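Local coordinates for platelet aggregation factor Sm-hPAF (Streptococcus mitis, PDB 4GWI), which binds fucosylated Lewis-type glycans through its F-type lectin domain, the part modelled here, and, as the full-length cholesterol-dependent cytolysin, forms pores in host membranes, at the calcium ion site. Numbering follows the deposited sequence.

The calcium ion site. Residues 31-38, 45-46, 139-140. With CA (calcium ion), chain B.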
loop_
_atom_site.group_PDB
_atom_site.type_symbol
_atom_site.label_atom_id
_atom_site.label_comp_id
_atom_site.label_asym_id
_atom_site.label_seq_id
_atom_site.Cartn_x
_atom_site.Cartn_y
_atom_site.Cartn_z
ATOM N N ARG A 31 4.726 0.161 9.684
ATOM C CA ARG A 31 3.794 1.288 10.044
ATOM C C ARG A 31 2.583 1.378 9.173
ATOM O O ARG A 31 1.564 2.037 9.504
ATOM C CB ARG A 31 4.572 2.592 9.985
ATOM C CG ARG A 31 5.598 2.670 11.113
ATOM C CD ARG A 31 6.421 3.946 10.894
ATOM N NE ARG A 31 7.395 4.024 12.038
ATOM C CZ ARG A 31 8.095 5.154 12.266
ATOM N NH1 ARG A 31 8.910 5.215 13.377
ATOM N NH2 ARG A 31 8.031 6.216 11.434
ATOM N N ALA A 32 2.583 0.752 7.963
ATOM C CA ALA A 32 1.393 0.833 7.119
ATOM C C ALA A 32 0.387 -0.287 7.412
ATOM O O ALA A 32 -0.679 -0.278 6.823
ATOM C CB ALA A 32 1.831 0.758 5.572
ATOM N N VAL A 33 0.758 -1.172 8.348
ATOM C CA VAL A 33 -0.229 -2.206 8.766
ATOM C C VAL A 33 -0.373 -2.255 10.304
ATOM O O VAL A 33 -0.759 -3.274 10.900
ATOM C CB VAL A 33 0.114 -3.631 8.181
ATOM C CG1 VAL A 33 -0.102 -3.564 6.644
ATOM C CG2 VAL A 33 1.527 -4.050 8.602
ATOM N N ASP A 34 -0.187 -1.076 10.909
ATOM C CA ASP A 34 -0.249 -1.051 12.373
ATOM C C ASP A 34 -1.625 -0.642 12.873
ATOM O O ASP A 34 -1.732 -0.455 14.141
ATOM C CB ASP A 34 0.855 -0.098 12.938
ATOM C CG ASP A 34 0.634 1.354 12.549
ATOM O OD1 ASP A 34 -0.257 1.727 11.816
ATOM O OD2 ASP A 34 1.461 2.182 13.079
ATOM N N GLY A 35 -2.636 -0.485 12.033
ATOM C CA GLY A 35 -3.982 -0.185 12.502
ATOM C C GLY A 35 -4.141 1.243 12.853
ATOM O O GLY A 35 -5.150 1.605 13.552
ATOM N N ASN A 36 -3.315 2.149 12.309
ATOM C CA ASN A 36 -3.416 3.581 12.588
ATOM C C ASN A 36 -3.262 4.346 11.314
ATOM O O ASN A 36 -2.122 4.319 10.694
ATOM C CB ASN A 36 -2.269 3.912 13.570
ATOM C CG ASN A 36 -2.348 5.371 14.042
ATOM O OD1 ASN A 36 -3.090 6.178 13.499
ATOM N ND2 ASN A 36 -1.472 5.677 15.052
ATOM N N VAL A 37 -4.305 5.002 10.827
ATOM C CA VAL A 37 -4.251 5.763 9.572
ATOM C C VAL A 37 -3.714 7.206 9.690
ATOM O O VAL A 37 -3.713 7.940 8.723
ATOM C CB VAL A 37 -5.599 5.784 8.834
ATOM C CG1 VAL A 37 -6.075 4.341 8.612
ATOM C CG2 VAL A 37 -6.678 6.604 9.682
ATOM N N ASP A 38 -3.331 7.586 10.930
ATOM C CA ASP A 38 -2.776 8.963 11.126
ATOM C C ASP A 38 -1.693 9.275 10.124
ATOM O O ASP A 38 -0.695 8.545 10.065
ATOM C CB ASP A 38 -2.231 9.070 12.580
ATOM C CG ASP A 38 -1.910 10.494 12.964
ATOM O OD1 ASP A 38 -2.001 10.773 14.210
ATOM O OD2 ASP A 38 -1.523 11.317 12.138
ATOM N N SER A 45 3.377 6.770 12.330
ATOM C CA SER A 45 2.578 5.651 11.773
ATOM C C SER A 45 2.634 5.705 10.232
ATOM O O SER A 45 1.748 5.116 9.581
ATOM C CB SER A 45 1.115 5.711 12.304
ATOM O OG SER A 45 0.518 4.389 12.067
ATOM N N VAL A 46 3.684 6.352 9.676
ATOM C CA VAL A 46 3.802 6.457 8.204
ATOM C C VAL A 46 5.161 5.882 7.825
ATOM O O VAL A 46 6.183 6.116 8.491
ATOM C CB VAL A 46 3.725 7.953 7.750
ATOM C CG1 VAL A 46 3.913 8.092 6.232
ATOM C CG2 VAL A 46 2.378 8.641 8.238
ATOM N N ALA A 139 0.622 6.007 4.939
ATOM C CA ALA A 139 0.228 5.959 6.341
ATOM C C ALA A 139 -0.428 4.639 6.731
ATOM O O ALA A 139 -0.384 4.202 7.825
ATOM C CB ALA A 139 -0.832 7.094 6.516
ATOM N N GLU A 140 -1.092 3.989 5.750
ATOM C CA GLU A 140 -1.733 2.673 6.049
ATOM C C GLU A 140 -2.151 2.080 4.691
ATOM O O GLU A 140 -2.471 2.815 3.755
ATOM C CB GLU A 140 -3.037 2.924 6.903
ATOM C CG GLU A 140 -3.497 1.603 7.571
ATOM C CD GLU A 140 -2.695 1.153 8.806
ATOM O OE1 GLU A 140 -1.658 1.721 9.209
ATOM O OE2 GLU A 140 -3.068 0.084 9.356
HETATM CA CA CA B . -0.124 3.426 10.016
#
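Ser45 OG is the best-held polar atom here: its hydroxyl oxygen is gripped twice, by a bond to the calcium ion and by a hydrogen bond to Asp34. With OG anti to the backbone N (chi1 -163°), the hydroxyl turns towards the same metal as the residue's own carbonyl, so Ser45 chelates. Its OG lies 2.4 Å from the calcium ion CA. Its carbonyl O is a little farther from the calcium ion CA, at 2.6 Å. The hydroxyl then donates to the syn lone pair of the Asp34 carboxylate, with OG 2.6 Å from OD2.

That bond helps fix the rotation of a carboxylate whose other oxygen, OD1, binds one-sidedly at 2.5 Å from the calcium ion CA. Asp34 reaches it with CG wedged between its own N and carbonyl carbon (chi1 65°). Glu140, at the start of strand 140-145, is also monodentate: its chain bends at chi2 (77°). This brings OE1 of Glu140 to 2.4 Å from the calcium ion CA. Its OE2 faces the loop and takes the backbone N of Gly35 at 2.8 Å, the donor lying above the carboxylate plane.

Backbone carbonyls of Arg31, in 3-10 helix 29-33, and of Asn36 and Ala139 bring the modelled shell to seven oxygens. Two carboxylates against one calcium would leave the site close to charge-balanced if both are ionised. The ion ties the 31-36 segment and Ser45 to the distant residues Ala139 and Glu140 in this F-type lectin domain, and plausibly stabilises the loops that carry the glycan pocket.

Asn36 contributes its main chain to the metal, while its side-chain amide oxygen closes an Asx-type turn, OD1 accepting from Asp38 N at 2.9 Å from above the carbonyl plane.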